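Local coordinates for protein tumour necrosis factor receptor (Ectromelia virus, PDB 3ON9) that probably helps blunt the host immune response by binding CC and CXC chemokines through this C-terminal SECRET domain of a viral TNF receptor, at residues A[9-14]-A[65-70]; A[40-45]-A[83-88]. All coordinates share one frame; numbering follows the deposited sequence.

Contact 1: A[9-14]-A[65-70]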
ATOM      1  N   ILE A   9      -8.007   1.516  -6.780  1.00 15.49           N
ATOM      2  CA  ILE A   9      -7.146   1.838  -5.643  1.00 14.85           C
ATOM      3  C   ILE A   9      -5.842   1.074  -5.798  1.00 15.52           C
ATOM      4  O   ILE A   9      -5.843  -0.133  -6.063  1.00 16.68           O
ATOM      5  CB  ILE A   9      -7.761   1.472  -4.263  1.00 15.13           C
ATOM      6  CG1 ILE A   9      -9.208   1.946  -4.152  1.00 17.85           C
ATOM      7  CG2 ILE A   9      -6.943   2.107  -3.136  1.00 17.77           C
ATOM      8  CD1 ILE A   9      -9.882   1.543  -2.834  1.00 19.10           C
ATOM      9  N   ASP A  10      -4.742   1.800  -5.625  1.00 16.88           N
ATOM     10  CA  ASP A  10      -3.395   1.278  -5.743  1.00 15.53           C
ATOM     11  C   ASP A  10      -2.715   1.595  -4.423  1.00 16.35           C
ATOM     12  O   ASP A  10      -2.774   2.725  -3.946  1.00 18.00           O
ATOM     13  CB  ASP A  10      -2.697   1.975  -6.925  1.00 16.74           C
ATOM     14  CG  ASP A  10      -1.182   1.930  -6.838  1.00 23.08           C
ATOM     15  OD1 ASP A  10      -0.597   0.936  -7.304  1.00 29.04           O
ATOM     16  OD2 ASP A  10      -0.591   2.908  -6.322  1.00 25.29           O
ATOM     17  N   VAL A  11      -2.129   0.580  -3.796  1.00 16.42           N
ATOM     18  CA  VAL A  11      -1.366   0.772  -2.578  1.00 16.22           C
ATOM     19  C   VAL A  11       0.041   0.260  -2.841  1.00 18.17           C
ATOM     20  O   VAL A  11       0.212  -0.871  -3.280  1.00 20.02           O
ATOM     21  CB  VAL A  11      -2.007   0.012  -1.388  1.00 17.49           C
ATOM     22  CG1 VAL A  11      -1.154   0.179  -0.135  1.00 17.71           C
ATOM     23  CG2 VAL A  11      -3.422   0.514  -1.141  1.00 17.47           C
ATOM     24  N   GLU A  12       1.042   1.109  -2.610  1.00 15.17           N
ATOM     25  CA  GLU A  12       2.438   0.746  -2.815  1.00 15.47           C
ATOM     26  C   GLU A  12       3.203   0.948  -1.532  1.00 15.32           C
ATOM     27  O   GLU A  12       3.028   1.960  -0.855  1.00 16.90           O
ATOM     28  CB  GLU A  12       3.085   1.626  -3.883  1.00 18.52           C
ATOM     29  CG  GLU A  12       2.421   1.572  -5.233  1.00 22.28           C
ATOM     30  CD  GLU A  12       2.779   2.777  -6.087  1.00 25.88           C
ATOM     31  OE1 GLU A  12       3.982   2.972  -6.385  1.00 25.31           O
ATOM     32  OE2 GLU A  12       1.855   3.533  -6.450  1.00 25.14           O
ATOM     33  N   ILE A  13       4.067  -0.009  -1.215  1.00 14.48           N
ATOM     34  CA  ILE A  13       4.932   0.096  -0.052  1.00 15.80           C
ATOM     35  C   ILE A  13       6.369  -0.220  -0.465  1.00 15.60           C
ATOM     36  O   ILE A  13       6.674  -1.344  -0.877  1.00 16.00           O
ATOM     37  CB  ILE A  13       4.482  -0.874   1.086  1.00 12.99           C
ATOM     38  CG1 ILE A  13       2.973  -0.751   1.376  1.00 17.74           C
ATOM     39  CG2 ILE A  13       5.276  -0.607   2.356  1.00 16.32           C
ATOM     40  CD1 ILE A  13       2.080  -1.745   0.604  1.00 16.50           C
ATOM     41  N   ASN A  14       7.262   0.765  -0.358  1.00 13.39           N
ATOM     42  CA  ASN A  14       8.659   0.551  -0.730  1.00 13.78           C
ATOM     43  C   ASN A  14       9.519   0.593   0.522  1.00 13.89           C
ATOM     44  O   ASN A  14       9.287   1.419   1.394  1.00 15.77           O
ATOM     45  CB  ASN A  14       9.100   1.590  -1.768  1.00 13.62           C
ATOM     46  CG  ASN A  14       8.273   1.504  -3.032  1.00 15.24           C
ATOM     47  OD1 ASN A  14       7.831   0.417  -3.410  1.00 17.38           O
ATOM     48  ND2 ASN A  14       8.028   2.641  -3.675  1.00 16.14           N
ATOM     49  N   SER A  65       6.532  -3.254  -3.102  1.00 14.28           N
ATOM     50  CA  SER A  65       5.424  -4.148  -2.802  1.00 15.58           C
ATOM     51  C   SER A  65       4.124  -3.376  -2.936  1.00 16.08           C
ATOM     52  O   SER A  65       4.133  -2.156  -3.011  1.00 15.53           O
ATOM     53  CB  SER A  65       5.572  -4.735  -1.389  1.00 16.94           C
ATOM     54  OG  SER A  65       5.368  -3.755  -0.378  1.00 16.07           O
ATOM     55  N   GLY A  66       2.995  -4.077  -2.991  1.00 15.64           N
ATOM     56  CA  GLY A  66       1.746  -3.348  -3.066  1.00 14.84           C
ATOM     57  C   GLY A  66       0.536  -4.235  -3.214  1.00 13.96           C
ATOM     58  O   GLY A  66       0.664  -5.454  -3.348  1.00 15.79           O
ATOM     59  N   PHE A  67      -0.636  -3.603  -3.161  1.00 16.59           N
ATOM     60  CA  PHE A  67      -1.920  -4.262  -3.405  1.00 15.59           C
ATOM     61  C   PHE A  67      -2.693  -3.384  -4.387  1.00 18.53           C
ATOM     62  O   PHE A  67      -2.555  -2.167  -4.362  1.00 16.42           O
ATOM     63  CB  PHE A  67      -2.760  -4.351  -2.129  1.00 17.10           C
ATOM     64  CG  PHE A  67      -2.049  -4.923  -0.930  1.00 16.17           C
ATOM     65  CD1 PHE A  67      -2.313  -6.225  -0.514  1.00 17.07           C
ATOM     66  CD2 PHE A  67      -1.173  -4.142  -0.181  1.00 16.64           C
ATOM     67  CE1 PHE A  67      -1.692  -6.756   0.601  1.00 19.48           C
ATOM     68  CE2 PHE A  67      -0.547  -4.653   0.938  1.00 15.70           C
ATOM     69  CZ  PHE A  67      -0.804  -5.973   1.331  1.00 17.47           C
ATOM     70  N   PHE A  68      -3.527  -3.978  -5.236  1.00 15.01           N
ATOM     71  CA  PHE A  68      -4.343  -3.162  -6.125  1.00 14.82           C
ATOM     72  C   PHE A  68      -5.681  -3.811  -6.417  1.00 16.96           C
ATOM     73  O   PHE A  68      -5.854  -5.018  -6.247  1.00 15.49           O
ATOM     74  CB  PHE A  68      -3.601  -2.867  -7.433  1.00 15.55           C
ATOM     75  CG  PHE A  68      -3.236  -4.099  -8.203  1.00 18.64           C
ATOM     76  CD1 PHE A  68      -4.075  -4.588  -9.195  1.00 20.75           C
ATOM     77  CD2 PHE A  68      -2.067  -4.777  -7.922  1.00 20.16           C
ATOM     78  CE1 PHE A  68      -3.738  -5.738  -9.906  1.00 21.53           C
ATOM     79  CE2 PHE A  68      -1.719  -5.919  -8.625  1.00 23.24           C
ATOM     80  CZ  PHE A  68      -2.563  -6.404  -9.618  1.00 19.64           C
ATOM     81  N   THR A  69      -6.627  -2.993  -6.854  1.00 17.11           N
ATOM     82  CA  THR A  69      -7.986  -3.450  -7.076  1.00 16.48           C
ATOM     83  C   THR A  69      -8.291  -3.692  -8.534  1.00 20.41           C
ATOM     84  O   THR A  69      -7.596  -3.232  -9.431  1.00 21.62           O
ATOM     85  CB  THR A  69      -9.013  -2.390  -6.616  1.00 16.55           C
ATOM     86  OG1 THR A  69      -8.927  -1.239  -7.476  1.00 17.57           O
ATOM     87  CG2 THR A  69      -8.755  -1.973  -5.196  1.00 16.75           C
ATOM     88  N   ASN A  70      -9.377  -4.414  -8.747  1.00 20.65           N
ATOM     89  CA  ASN A  70     -10.086  -4.380 -10.004  1.00 25.15           C
ATOM     90  C   ASN A  70     -10.457  -2.928 -10.294  1.00 22.82           C
ATOM     91  O   ASN A  70     -10.728  -2.165  -9.371  1.00 21.67           O
ATOM     92  CB  ASN A  70     -11.344  -5.231  -9.862  1.00 24.87           C
ATOM     93  CG  ASN A  70     -12.275  -5.103 -11.049  1.00 30.67           C
ATOM     94  OD1 ASN A  70     -11.843  -5.176 -12.200  1.00 32.51           O
ATOM     95  ND2 ASN A  70     -13.560  -4.919 -10.777  1.00 34.36           N
TER

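Contact 2: A[40-45]-A[83-88]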
ATOM      1  N   ILE A  40       2.878  -6.707   6.079  1.00 15.40           N
ATOM      2  CA  ILE A  40       2.094  -5.549   5.665  1.00 15.23           C
ATOM      3  C   ILE A  40       0.628  -5.968   5.656  1.00 15.65           C
ATOM      4  O   ILE A  40       0.253  -6.913   4.958  1.00 16.27           O
ATOM      5  CB  ILE A  40       2.490  -5.058   4.271  1.00 15.48           C
ATOM      6  CG1 ILE A  40       3.998  -4.785   4.204  1.00 17.53           C
ATOM      7  CG2 ILE A  40       1.680  -3.806   3.907  1.00 15.00           C
ATOM      8  CD1 ILE A  40       4.519  -4.573   2.790  1.00 18.99           C
ATOM      9  N   THR A  41      -0.185  -5.258   6.436  1.00 14.58           N
ATOM     10  CA  THR A  41      -1.607  -5.572   6.600  1.00 16.68           C
ATOM     11  C   THR A  41      -2.469  -4.410   6.117  1.00 17.82           C
ATOM     12  O   THR A  41      -2.336  -3.270   6.581  1.00 17.15           O
ATOM     13  CB  THR A  41      -1.948  -5.890   8.075  1.00 16.79           C
ATOM     14  OG1 THR A  41      -1.133  -6.979   8.526  1.00 15.44           O
ATOM     15  CG2 THR A  41      -3.430  -6.253   8.240  1.00 17.96           C
ATOM     16  N   LEU A  42      -3.343  -4.714   5.163  1.00 14.17           N
ATOM     17  CA  LEU A  42      -4.227  -3.738   4.555  1.00 16.57           C
ATOM     18  C   LEU A  42      -5.703  -4.036   4.823  1.00 14.58           C
ATOM     19  O   LEU A  42      -6.183  -5.129   4.532  1.00 17.35           O
ATOM     20  CB  LEU A  42      -4.010  -3.738   3.040  1.00 17.57           C
ATOM     21  CG  LEU A  42      -5.077  -3.032   2.202  1.00 17.41           C
ATOM     22  CD1 LEU A  42      -5.028  -1.517   2.363  1.00 17.76           C
ATOM     23  CD2 LEU A  42      -4.905  -3.433   0.750  1.00 20.79           C
ATOM     24  N   THR A  43      -6.426  -3.060   5.349  1.00 15.47           N
ATOM     25  CA  THR A  43      -7.892  -3.144   5.354  1.00 15.37           C
ATOM     26  C   THR A  43      -8.506  -2.051   4.473  1.00 16.93           C
ATOM     27  O   THR A  43      -7.852  -1.076   4.100  1.00 15.53           O
ATOM     28  CB  THR A  43      -8.507  -3.120   6.769  1.00 17.05           C
ATOM     29  OG1 THR A  43      -8.260  -1.858   7.389  1.00 16.70           O
ATOM     30  CG2 THR A  43      -7.928  -4.238   7.639  1.00 16.05           C
ATOM     31  N   HIS A  44      -9.773  -2.232   4.138  1.00 16.36           N
ATOM     32  CA  HIS A  44     -10.401  -1.422   3.107  1.00 15.93           C
ATOM     33  C   HIS A  44     -11.902  -1.375   3.319  1.00 18.79           C
ATOM     34  O   HIS A  44     -12.678  -1.512   2.369  1.00 17.62           O
ATOM     35  CB  HIS A  44     -10.080  -2.026   1.746  1.00 17.19           C
ATOM     36  CG  HIS A  44     -10.354  -3.494   1.675  1.00 16.93           C
ATOM     37  ND1 HIS A  44      -9.390  -4.455   1.903  1.00 23.04           N
ATOM     38  CD2 HIS A  44     -11.509  -4.163   1.446  1.00 14.20           C
ATOM     39  CE1 HIS A  44      -9.938  -5.655   1.800  1.00 17.07           C
ATOM     40  NE2 HIS A  44     -11.222  -5.506   1.519  1.00 24.53           N
ATOM     41  N   GLU A  45     -12.313  -1.173   4.569  1.00 17.94           N
ATOM     42  CA  GLU A  45     -13.736  -1.166   4.911  0.52 20.41           C
ATOM     43  C   GLU A  45     -14.493  -0.068   4.172  1.00 18.60           C
ATOM     44  O   GLU A  45     -14.057   1.081   4.135  1.00 19.28           O
ATOM     45  CB  GLU A  45     -13.946  -1.026   6.424  0.52 22.74           C
ATOM     46  CG  GLU A  45     -15.424  -1.038   6.827  0.52 22.82           C
ATOM     47  CD  GLU A  45     -15.639  -1.123   8.327  0.52 29.42           C
ATOM     48  OE1 GLU A  45     -14.643  -1.117   9.070  0.52 32.51           O
ATOM     49  OE2 GLU A  45     -16.805  -1.199   8.765  0.52 30.09           O
ATOM     50  N   ILE A  83      -8.967   3.184   4.075  1.00 15.91           N
ATOM     51  CA  ILE A  83      -7.794   2.346   3.842  1.00 17.48           C
ATOM     52  C   ILE A  83      -6.882   2.417   5.058  1.00 20.33           C
ATOM     53  O   ILE A  83      -6.404   3.495   5.414  1.00 19.63           O
ATOM     54  CB  ILE A  83      -7.012   2.806   2.600  1.00 18.79           C
ATOM     55  CG1 ILE A  83      -7.844   2.600   1.329  1.00 17.58           C
ATOM     56  CG2 ILE A  83      -5.682   2.073   2.494  1.00 17.74           C
ATOM     57  CD1 ILE A  83      -8.048   1.133   0.936  1.00 19.08           C
ATOM     58  N   ASN A  84      -6.663   1.284   5.718  1.00 18.90           N
ATOM     59  CA  ASN A  84      -5.697   1.218   6.813  1.00 18.96           C
ATOM     60  C   ASN A  84      -4.564   0.300   6.422  1.00 17.48           C
ATOM     61  O   ASN A  84      -4.777  -0.760   5.838  1.00 18.29           O
ATOM     62  CB  ASN A  84      -6.330   0.704   8.113  1.00 17.76           C
ATOM     63  CG  ASN A  84      -7.375   1.650   8.676  1.00 20.85           C
ATOM     64  OD1 ASN A  84      -7.290   2.875   8.500  1.00 22.80           O
ATOM     65  ND2 ASN A  84      -8.361   1.088   9.374  1.00 22.32           N
ATOM     66  N   LEU A  85      -3.351   0.695   6.767  1.00 16.61           N
ATOM     67  CA  LEU A  85      -2.179  -0.066   6.395  1.00 14.87           C
ATOM     68  C   LEU A  85      -1.233  -0.074   7.574  1.00 17.35           C
ATOM     69  O   LEU A  85      -0.964   0.969   8.155  1.00 17.73           O
ATOM     70  CB  LEU A  85      -1.494   0.634   5.221  1.00 19.95           C
ATOM     71  CG  LEU A  85      -0.432  -0.130   4.457  1.00 18.87           C
ATOM     72  CD1 LEU A  85      -1.060  -1.345   3.743  1.00 15.17           C
ATOM     73  CD2 LEU A  85       0.244   0.799   3.453  1.00 21.17           C
ATOM     74  N   GLU A  86      -0.737  -1.251   7.932  1.00 16.58           N
ATOM     75  CA  GLU A  86       0.233  -1.375   9.007  1.00 19.06           C
ATOM     76  C   GLU A  86       1.431  -2.160   8.510  1.00 16.88           C
ATOM     77  O   GLU A  86       1.279  -3.213   7.883  1.00 17.91           O
ATOM     78  CB  GLU A  86      -0.394  -2.097  10.207  1.00 22.20           C
ATOM     79  CG  GLU A  86       0.598  -2.413  11.325  1.00 24.40           C
ATOM     80  CD  GLU A  86       0.130  -3.559  12.220  1.00 27.16           C
ATOM     81  OE1 GLU A  86      -0.397  -3.270  13.318  1.00 21.79           O
ATOM     82  OE2 GLU A  86       0.270  -4.742  11.822  1.00 25.91           O
ATOM     83  N   ILE A  87       2.624  -1.623   8.761  1.00 14.50           N
ATOM     84  CA  ILE A  87       3.862  -2.330   8.472  1.00 15.85           C
ATOM     85  C   ILE A  87       4.458  -2.782   9.807  1.00 17.65           C
ATOM     86  O   ILE A  87       4.825  -1.949  10.649  1.00 19.21           O
ATOM     87  CB  ILE A  87       4.860  -1.434   7.694  1.00 17.52           C
ATOM     88  CG1 ILE A  87       4.277  -1.017   6.330  1.00 20.28           C
ATOM     89  CG2 ILE A  87       6.201  -2.162   7.494  1.00 17.71           C
ATOM     90  CD1 ILE A  87       3.323   0.173   6.363  1.00 19.33           C
ATOM     91  N   LYS A  88       4.544  -4.096  10.000  1.00 15.98           N
ATOM     92  CA  LYS A  88       4.964  -4.670  11.282  1.00 16.43           C
ATOM     93  C   LYS A  88       6.325  -5.348  11.186  1.00 17.29           C
ATOM     94  O   LYS A  88       6.479  -6.346  10.476  1.00 16.87           O
ATOM     95  CB  LYS A  88       3.907  -5.664  11.787  1.00 17.00           C
ATOM     96  CG  LYS A  88       4.360  -6.576  12.937  1.00 18.99           C
ATOM     97  CD  LYS A  88       4.699  -5.773  14.190  1.00 20.22           C
ATOM     98  CE  LYS A  88       4.668  -6.639  15.451  1.00 21.27           C
ATOM     99  NZ  LYS A  88       5.568  -7.835  15.356  1.00 19.30           N
TER
HETATM  100  O   HOH W   1       1.077  -6.007   9.642  1.00 20.95           O

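Contact 1: A[9-14]-A[65-70]
I13 and S65 meet at one end of an antiparallel strand pair inside one sheet of the SECRET-domain beta-sandwich. The I13 backbone N-H reaches S65 O at 2.8 Å in a nearly straight bond, although the donor stands above the carbonyl plane. I13 O in turn takes two donors from one residue. S65 OG binds it at 2.8 Å, and S65 N adds a weak, bent bond. The first torsion of S65 (chi1 70°) places OG between the backbone N and the carbonyl carbon, from where it meets I13 O. OG also packs on I13 CB at 3.4 Å. V11 and F67 form the next hydrogen-bonded pair, with bonds in both directions. E12 and G66 face each other between these pairs. V11 O lies 2.9 Å from G66 CA, where a side chain would collide with that oxygen. V11, I13, S65 and F67 point to the same buried face. There I13 CD1 lies at the edge of the F67 ring, near its plane, 3.9 Å from CE2. V11 CG1 approaches the same ring obliquely. D10, E12 and F68 point to the other, partly exposed face.

Strand 122-130 flanks 9-14, and strand 51-59 flanks 65-69. F51 lies against I9, F67 and T69, while I40 and L42 of the opposing sheet pack on F67.

At the far end T69 replaces a backbone acceptor with its hydroxyl. T69 N still donates to I9 O, and T69 CG2 packs against I9 CB. I9 N donates to T69 OG1 at 3.0 Å, with an N-H...O angle of 170°, and OG1 itself donates a hydrogen bond to N70 O at 2.8 Å.

Contact 2: A[40-45]-A[83-88]
L85 lies beside I40, the two side chains pointing the same way, with L85 CD1 3.7 Å from I40 CG2. The same methyl reaches L42 CB at 3.9 Å, so one branch of L85 touches two residues of the facing strand. L42 has CG anti to its backbone N (chi1 166°), and from CG the CD1 branch meets I83 CG2 at 3.7 Å, the two side chains crossing at a slant. I83 CD1 meets H44 CB. These apolar groups form the inner face of an antiparallel pair in the beta-sandwich.

Two hydrogen-bonded pairs hold the backbones together, T41 with E86 and T43 with N84. Each has bonds in both directions. Those of T41 and E86 lie in the carbonyl planes; the bond from N84 N to T43 O comes from above the plane and is longer, at 3.1 Å. CA-H...O contacts lie between these pairs, as from L85 CA to T41 O.

The outer face is polar and partly exposed. T43 OG1 rests on N84 CB at 3.3 Å. T41 OG1 and E86 OE2 are 4.2 Å apart, and a water joins them. It hydrogen-bonds T41 OG1 and donates to E86 OE2 at 2.6 Å.

Strand 30-34 flanks 40-45, and strand 110-116 runs parallel to 83-88 on its other edge. The apolar face lies on the opposing sheet: I40 and L42 reach strand 62-69, I40 and L85 reach strand 8-16, and I83 and L85 reach strand 122-130.

In the fold
From the N terminus the chain first lays down 9-14, in the middle of one sheet. It then crosses to the other sheet, where 40-45 lies. It returns through strand 51-59 to 65-70, and contact 1 closes there over 50 intervening residues. The chain crosses over once more to 83-88, where contact 2 closes a loop of 37. The two loops cross, since their segments alternate along the chain. Contact 1 lies in one sheet and contact 2 in the other, and the two pack across the sandwich. F67 CG meets L42 CD2 at 3.6 Å, and I13 CG1 meets L85 CD2 at 3.8 Å.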